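Local coordinates for tegument protein VP22 (Human herpesvirus 1, PDB 4XAL) that modulates the RNase activity of the viral host shutoff protein, supports late viral mRNA accumulation and translation, and stabilises microtubules during infection, at residues A67-L70 and W71-R75; R49-C52 and A53-R57; A37-P41 and R42-F46. All blocks are in the same frame, centred on the assembly; numbering follows the deposited sequence.

Interaction 1. Residues A67-L70 and W71-R75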
loop_
_atom_site.group_PDB
_atom_site.type_symbol
_atom_site.label_atom_id
_atom_site.label_comp_id
_atom_site.label_asym_id
_atom_site.label_seq_id
_atom_site.Cartn_x
_atom_site.Cartn_y
_atom_site.Cartn_z
ATOM N N ALA A 67 12.823 1.016 0.602
ATOM C CA ALA A 67 13.774 -0.065 0.851
ATOM C C ALA A 67 14.784 -0.155 -0.294
ATOM O O ALA A 67 15.981 -0.356 -0.069
ATOM C CB ALA A 67 13.018 -1.399 1.024
ATOM N N VAL A 68 14.299 -0.011 -1.522
ATOM C CA VAL A 68 15.189 0.003 -2.685
ATOM C C VAL A 68 16.213 1.132 -2.550
ATOM O O VAL A 68 17.403 0.946 -2.818
ATOM C CB VAL A 68 14.404 0.176 -4.004
ATOM C CG1 VAL A 68 15.340 0.573 -5.146
ATOM C CG2 VAL A 68 13.652 -1.103 -4.359
ATOM N N GLN A 69 15.742 2.304 -2.128
ATOM C CA GLN A 69 16.613 3.467 -1.973
ATOM C C GLN A 69 17.687 3.207 -0.930
ATOM O O GLN A 69 18.882 3.430 -1.175
ATOM C CB GLN A 69 15.788 4.699 -1.586
ATOM C CG GLN A 69 16.621 5.944 -1.326
ATOM C CD GLN A 69 15.783 7.215 -1.315
ATOM O OE1 GLN A 69 15.550 7.826 -2.360
ATOM N NE2 GLN A 69 15.326 7.617 -0.133
ATOM N N LEU A 70 17.253 2.726 0.230
ATOM C CA LEU A 70 18.161 2.403 1.318
ATOM C C LEU A 70 19.165 1.323 0.910
ATOM O O LEU A 70 20.361 1.423 1.214
ATOM C CB LEU A 70 17.368 1.955 2.548
ATOM C CG LEU A 70 18.180 1.415 3.717
ATOM C CD1 LEU A 70 19.055 2.513 4.292
ATOM C CD2 LEU A 70 17.238 0.865 4.773
ATOM N N TRP A 71 18.682 0.286 0.234
ATOM C CA TRP A 71 19.562 -0.778 -0.243
ATOM C C TRP A 71 20.613 -0.243 -1.221
ATOM O O TRP A 71 21.802 -0.540 -1.099
ATOM C CB TRP A 71 18.746 -1.881 -0.913
ATOM C CG TRP A 71 19.568 -3.010 -1.439
ATOM C CD1 TRP A 71 20.271 -3.042 -2.606
ATOM C CD2 TRP A 71 19.751 -4.289 -0.819
ATOM N NE1 TRP A 71 20.891 -4.270 -2.750
ATOM C CE2 TRP A 71 20.589 -5.045 -1.661
ATOM C CE3 TRP A 71 19.293 -4.859 0.374
ATOM C CZ2 TRP A 71 20.967 -6.354 -1.359
ATOM C CZ3 TRP A 71 19.675 -6.156 0.674
ATOM C CH2 TRP A 71 20.511 -6.883 -0.186
ATOM N N ASP A 72 20.159 0.534 -2.195
ATOM C CA ASP A 72 21.037 1.077 -3.225
ATOM C C ASP A 72 22.126 1.986 -2.659
ATOM O O ASP A 72 23.250 1.990 -3.159
ATOM C CB ASP A 72 20.218 1.841 -4.264
ATOM C CG ASP A 72 19.471 0.921 -5.206
ATOM O OD1 ASP A 72 19.700 -0.309 -5.157
ATOM O OD2 ASP A 72 18.671 1.429 -6.009
ATOM N N MET A 73 21.786 2.753 -1.629
ATOM C CA MET A 73 22.743 3.638 -0.963
ATOM C C MET A 73 23.780 2.872 -0.139
ATOM O O MET A 73 24.929 3.299 -0.006
ATOM C CB MET A 73 22.004 4.613 -0.049
ATOM C CG MET A 73 21.230 5.699 -0.784
ATOM S SD MET A 73 20.053 6.527 0.305
ATOM C CE MET A 73 20.881 6.375 1.884
ATOM N N SER A 74 23.349 1.749 0.426
ATOM C CA SER A 74 24.195 0.899 1.262
ATOM C C SER A 74 25.062 -0.042 0.439
ATOM O O SER A 74 26.220 -0.300 0.782
ATOM C CB SER A 74 23.331 0.070 2.211
ATOM O OG SER A 74 22.575 0.904 3.062
ATOM N N ARG A 75 24.476 -0.568 -0.632
ATOM C CA ARG A 75 25.124 -1.558 -1.492
ATOM C C ARG A 75 25.770 -2.685 -0.684
ATOM O O ARG A 75 26.995 -2.916 -0.763
ATOM C CB ARG A 75 26.162 -0.889 -2.399
ATOM C CG ARG A 75 26.478 -1.692 -3.650
ATOM C CD ARG A 75 27.459 -0.979 -4.569
ATOM N NE ARG A 75 27.917 -1.857 -5.645
ATOM C CZ ARG A 75 28.977 -2.660 -5.559
ATOM N NH1 ARG A 75 29.704 -2.692 -4.449
ATOM N NH2 ARG A 75 29.315 -3.430 -6.588
#
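Trp71, Asp72, Met73 and Ser74 each donate their backbone N-H to the carbonyl four residues back, on Ala67, Val68, Gln69 and Leu70, at 2.8 to 3.1 Å from N to O. The bond from Ser74 N to Leu70 O is the most bent of the four backbone bonds, with an N-H...O angle of 143°. This carbonyl also accepts from the hydroxyl of Ser74, with OG 2.9 Å from Leu70 O. The two donors reach it from opposite faces of the carbonyl plane. Ser74 OG lies beside its own backbone N (chi1 -61°), which turns the hydroxyl back along the helix. This is the C-terminal end of helix 41-74, the long helix of the VP22 core domain. Arg75 leaves the helix with positive phi, and its N bonds to Trp71 O. On the outer surface, Val68 and Asp72 lie side by side, with CG1 of Val68 3.5 Å from OD2 of Asp72. Gln69 and Met73 pair in the same way one position on. There Met73 SD rests 3.8 Å from Gln69 CG. Leu70 is buried and packs on Leu85 of helix 79-88. Trp71 reaches the same helix at Leu82 and Leu85, both within a probable nuclear export signal.

Interaction 2. Residues R49-C52 and A53-R57; sequences RVFC and AAVGR
Phe51 and Val55 meet one turn apart on helix 41-74, within the regular alpha-helix that forms the long axis of the VP22 core domain. Both segments lie inside this helix, so the backbone supplies most of the contact.

Four i to i+4 hydrogen bonds join them. Ala53 N donates to Arg49 O at 2.9 Å, and Ala54 N donates to Val50 O at 3.0 Å. The methyl carbon CB of Ala54 also lies near this carbonyl, 3.6 Å from Val50 O. Val55 N reaches Phe51 O at 3.1 Å and is the straightest of the four, with an N-H...O angle of 168°. Gly56 N closes the series on Cys52 O at 2.9 Å.

Apolar packing joins this part of the helix to its neighbours. Val50, Ala54 and Phe51 all pack on helix 101-107. Val50 and Ala54 are buried. Both touch Leu102 of that helix and Leu26 in the N-terminal loop, and Val50 also meets Phe28. Phe51 meets Leu101.

Arg57 makes a polar tie to the N-terminal segment. Its NH2 is hydrogen-bonded to Arg24 O, and its side chain also touches Asn106 of helix 101-107.

The side-chain contact between Phe51 and Val55 is light. CG2 of Val55 lies beside its own backbone N, with CG1 anti to that N (chi1 166°). This sets CG2 over one face of the Phe51 ring, 4.4 Å from CZ, and 3.4 Å from Phe51 O.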
loop_
_atom_site.group_PDB
_atom_site.type_symbol
_atom_site.label_atom_id
_atom_site.label_comp_id
_atom_site.label_asym_id
_atom_site.label_seq_id
_atom_site.Cartn_x
_atom_site.Cartn_y
_atom_site.Cartn_z
ATOM N N ARG A 49 -13.198 -4.600 2.915
ATOM C CA ARG A 49 -12.061 -5.372 2.421
ATOM C C ARG A 49 -11.348 -4.601 1.322
ATOM O O ARG A 49 -10.118 -4.588 1.279
ATOM C CB ARG A 49 -12.508 -6.751 1.920
ATOM C CG ARG A 49 -13.024 -7.665 3.026
ATOM C CD ARG A 49 -13.333 -9.081 2.513
ATOM N NE ARG A 49 -14.397 -9.125 1.506
ATOM C CZ ARG A 49 -15.680 -9.395 1.763
ATOM N NH1 ARG A 49 -16.088 -9.634 3.004
ATOM N NH2 ARG A 49 -16.567 -9.420 0.777
ATOM N N VAL A 50 -12.112 -3.961 0.436
ATOM C CA VAL A 50 -11.523 -3.172 -0.651
ATOM C C VAL A 50 -10.702 -1.979 -0.138
ATOM O O VAL A 50 -9.585 -1.732 -0.611
ATOM C CB VAL A 50 -12.597 -2.646 -1.617
ATOM C CG1 VAL A 50 -11.993 -1.626 -2.583
ATOM C CG2 VAL A 50 -13.250 -3.797 -2.386
ATOM N N PHE A 51 -11.260 -1.257 0.833
ATOM C CA PHE A 51 -10.599 -0.112 1.470
ATOM C C PHE A 51 -9.262 -0.532 2.069
ATOM O O PHE A 51 -8.217 0.078 1.807
ATOM C CB PHE A 51 -11.511 0.473 2.564
ATOM C CG PHE A 51 -10.919 1.639 3.317
ATOM C CD1 PHE A 51 -10.897 2.903 2.761
ATOM C CD2 PHE A 51 -10.445 1.474 4.624
ATOM C CE1 PHE A 51 -10.374 3.985 3.481
ATOM C CE2 PHE A 51 -9.934 2.547 5.334
ATOM C CZ PHE A 51 -9.889 3.790 4.769
ATOM N N CYS A 52 -9.301 -1.577 2.881
ATOM C CA CYS A 52 -8.096 -2.027 3.577
ATOM C C CYS A 52 -7.068 -2.544 2.587
ATOM O O CYS A 52 -5.862 -2.311 2.749
ATOM C CB CYS A 52 -8.444 -3.090 4.613
ATOM S SG CYS A 52 -9.512 -2.439 5.953
ATOM N N ALA A 53 -7.538 -3.224 1.544
ATOM C CA ALA A 53 -6.624 -3.764 0.531
ATOM C C ALA A 53 -5.877 -2.660 -0.195
ATOM O O ALA A 53 -4.669 -2.764 -0.425
ATOM C CB ALA A 53 -7.388 -4.630 -0.469
ATOM N N ALA A 54 -6.587 -1.593 -0.549
ATOM C CA ALA A 54 -5.981 -0.468 -1.253
ATOM C C ALA A 54 -4.927 0.225 -0.403
ATOM O O ALA A 54 -3.844 0.574 -0.885
ATOM C CB ALA A 54 -7.060 0.540 -1.673
ATOM N N VAL A 55 -5.265 0.454 0.861
ATOM C CA VAL A 55 -4.331 1.079 1.780
ATOM C C VAL A 55 -3.085 0.201 1.909
ATOM O O VAL A 55 -1.963 0.698 1.828
ATOM C CB VAL A 55 -4.995 1.312 3.159
ATOM C CG1 VAL A 55 -3.954 1.647 4.205
ATOM C CG2 VAL A 55 -6.029 2.433 3.046
ATOM N N GLY A 56 -3.288 -1.099 2.076
ATOM C CA GLY A 56 -2.175 -2.032 2.206
ATOM C C GLY A 56 -1.265 -2.058 0.986
ATOM O O GLY A 56 -0.034 -2.091 1.117
ATOM N N ARG A 57 -1.860 -2.057 -0.204
ATOM C CA ARG A 57 -1.079 -2.064 -1.444
ATOM C C ARG A 57 -0.221 -0.834 -1.607
ATOM O O ARG A 57 0.941 -0.924 -2.014
ATOM C CB ARG A 57 -1.993 -2.157 -2.668
ATOM C CG ARG A 57 -2.612 -3.480 -2.889
ATOM C CD ARG A 57 -3.141 -3.490 -4.331
ATOM N NE ARG A 57 -4.066 -4.569 -4.569
ATOM C CZ ARG A 57 -4.865 -4.616 -5.626
ATOM N NH1 ARG A 57 -4.824 -3.635 -6.520
ATOM N NH2 ARG A 57 -5.694 -5.629 -5.777
#

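Interaction 3. Residues A37-P41 and R42-F46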
loop_
_atom_site.group_PDB
_atom_site.type_symbol
_atom_site.label_atom_id
_atom_site.label_comp_id
_atom_site.label_asym_id
_atom_site.label_seq_id
_atom_site.Cartn_x
_atom_site.Cartn_y
_atom_site.Cartn_z
ATOM N N ALA A 37 -28.000 5.675 0.071
ATOM C CA ALA A 37 -28.615 4.391 0.370
ATOM C C ALA A 37 -27.815 3.585 1.391
ATOM O O ALA A 37 -26.607 3.383 1.242
ATOM C CB ALA A 37 -28.797 3.585 -0.909
ATOM N N PRO A 38 -28.494 3.097 2.430
ATOM C CA PRO A 38 -27.835 2.237 3.417
ATOM C C PRO A 38 -27.288 0.952 2.804
ATOM O O PRO A 38 -27.979 0.240 2.065
ATOM C CB PRO A 38 -28.953 1.940 4.431
ATOM C CG PRO A 38 -30.236 2.234 3.693
ATOM C CD PRO A 38 -29.909 3.350 2.758
ATOM N N TRP A 39 -26.025 0.659 3.100
ATOM C CA TRP A 39 -25.408 -0.574 2.650
ATOM C C TRP A 39 -25.988 -1.770 3.355
ATOM O O TRP A 39 -26.185 -1.743 4.564
ATOM C CB TRP A 39 -23.895 -0.577 2.921
ATOM C CG TRP A 39 -23.088 0.447 2.196
ATOM C CD1 TRP A 39 -23.453 1.191 1.107
ATOM C CD2 TRP A 39 -21.747 0.829 2.517
ATOM N NE1 TRP A 39 -22.410 2.017 0.729
ATOM C CE2 TRP A 39 -21.353 1.809 1.584
ATOM C CE3 TRP A 39 -20.846 0.438 3.514
ATOM C CZ2 TRP A 39 -20.096 2.412 1.619
ATOM C CZ3 TRP A 39 -19.585 1.038 3.546
ATOM C CH2 TRP A 39 -19.228 2.017 2.607
ATOM N N THR A 40 -26.226 -2.836 2.603
ATOM C CA THR A 40 -26.449 -4.145 3.197
ATOM C C THR A 40 -25.178 -4.609 3.921
ATOM O O THR A 40 -24.084 -4.109 3.635
ATOM C CB THR A 40 -26.832 -5.171 2.131
ATOM O OG1 THR A 40 -25.701 -5.405 1.289
ATOM C CG2 THR A 40 -27.999 -4.659 1.283
ATOM N N PRO A 41 -25.314 -5.559 4.865
ATOM C CA PRO A 41 -24.127 -6.105 5.527
ATOM C C PRO A 41 -23.113 -6.670 4.535
ATOM O O PRO A 41 -21.916 -6.520 4.747
ATOM C CB PRO A 41 -24.706 -7.210 6.413
ATOM C CG PRO A 41 -26.057 -6.714 6.752
ATOM C CD PRO A 41 -26.556 -6.000 5.528
ATOM N N ARG A 42 -23.592 -7.299 3.467
ATOM C CA ARG A 42 -22.711 -7.863 2.450
ATOM C C ARG A 42 -21.860 -6.769 1.806
ATOM O O ARG A 42 -20.643 -6.906 1.692
ATOM C CB ARG A 42 -23.529 -8.596 1.385
ATOM C CG ARG A 42 -22.793 -9.708 0.653
ATOM C CD ARG A 42 -23.408 -9.976 -0.721
ATOM N NE ARG A 42 -24.721 -9.348 -0.853
ATOM C CZ ARG A 42 -24.960 -8.241 -1.553
ATOM N NH1 ARG A 42 -23.977 -7.648 -2.223
ATOM N NH2 ARG A 42 -26.189 -7.737 -1.598
ATOM N N VAL A 43 -22.514 -5.685 1.402
ATOM C CA VAL A 43 -21.840 -4.567 0.764
ATOM C C VAL A 43 -20.853 -3.895 1.711
ATOM O O VAL A 43 -19.734 -3.574 1.313
ATOM C CB VAL A 43 -22.848 -3.535 0.257
ATOM C CG1 VAL A 43 -22.150 -2.229 -0.129
ATOM C CG2 VAL A 43 -23.612 -4.105 -0.917
ATOM N N ALA A 44 -21.260 -3.688 2.964
ATOM C CA ALA A 44 -20.364 -3.095 3.963
ATOM C C ALA A 44 -19.089 -3.922 4.140
ATOM O O ALA A 44 -17.977 -3.381 4.177
ATOM C CB ALA A 44 -21.084 -2.949 5.299
ATOM N N GLY A 45 -19.253 -5.233 4.251
ATOM C CA GLY A 45 -18.111 -6.124 4.391
ATOM C C GLY A 45 -17.215 -6.064 3.170
ATOM O O GLY A 45 -15.985 -6.006 3.290
ATOM N N PHE A 46 -17.835 -6.082 1.992
ATOM C CA PHE A 46 -17.098 -6.017 0.731
ATOM C C PHE A 46 -16.278 -4.731 0.641
ATOM O O PHE A 46 -15.078 -4.755 0.328
ATOM C CB PHE A 46 -18.051 -6.114 -0.467
ATOM C CG PHE A 46 -17.360 -5.974 -1.800
ATOM C CD1 PHE A 46 -16.742 -7.065 -2.390
ATOM C CD2 PHE A 46 -17.320 -4.753 -2.453
ATOM C CE1 PHE A 46 -16.094 -6.938 -3.613
ATOM C CE2 PHE A 46 -16.678 -4.617 -3.673
ATOM C CZ PHE A 46 -16.060 -5.714 -4.251
#
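This is a helix N-cap contact in which Thr40 and Trp39 close over the first turn of helix 41-74, at the surface of the VP22 core domain. Residues 37-40 form the loop that leads into the helix.

Thr40 is the N-cap residue. Its OG1 accepts the N-H of Val43 at 3.2 Å from OG1 to N, and the bond is nearly straight, with an angle of 165°. The hydroxyl stands between the backbone N and the carbonyl carbon of its own residue (chi1 68°), turned toward the first turn. There OG1 also packs 3.3 Å from Val43 CG2. The capping bond gives a partner to an amide that has no preceding helical carbonyl to use. Thr40 O starts the regular bonding pattern by accepting from Ala44 N at 2.9 Å. Pro41 O follows by accepting from Gly45 N. Pro41 is the first residue of the helix, a place where a ring that lacks an N-H costs no helical bond.

Trp39 precedes the cap, and its indole turns back toward the helix. The methyl CG1 of Val43 sits over one face of the five-membered ring, 3.9 Å from its centroid, in a CH-pi contact. The two side chains cross at about a right angle. At the six-membered ring, CE3 of Trp39 approaches Ala44 CB at 3.8 Å. Pro32 from the preceding loop touches both Trp39 and Val43. Val43 is buried and also meets Ser29 and Ala31. Arg42 bends at chi3, which brings its guanidinium back over the cap. Thr40 OG1 lies over one face of the guanidinium, toward its rim, 3.7 Å from Arg42 NH2.

Overall arrangement
All three interactions use helix 41-74, in the order 3, 2, 1 along the chain. Interaction 3 starts the helix and interaction 1 ends it. The centre of interaction 2 is about 7 Å from the centre of the chain. The centres of interactions 3 and 1 are about 43 Å apart, on opposite sides of that point. Interactions 2 and 3, with centres about 16 Å apart, adjoin along the chain without other contact. Interactions 1 and 2 do not touch, with nearest atoms about 12 Å apart. The N-terminal segment runs along interactions 3 and 2. Helix 101-107 joins at interaction 2, and helix 79-88 packs at interaction 1. All lie within the region that interacts with gE.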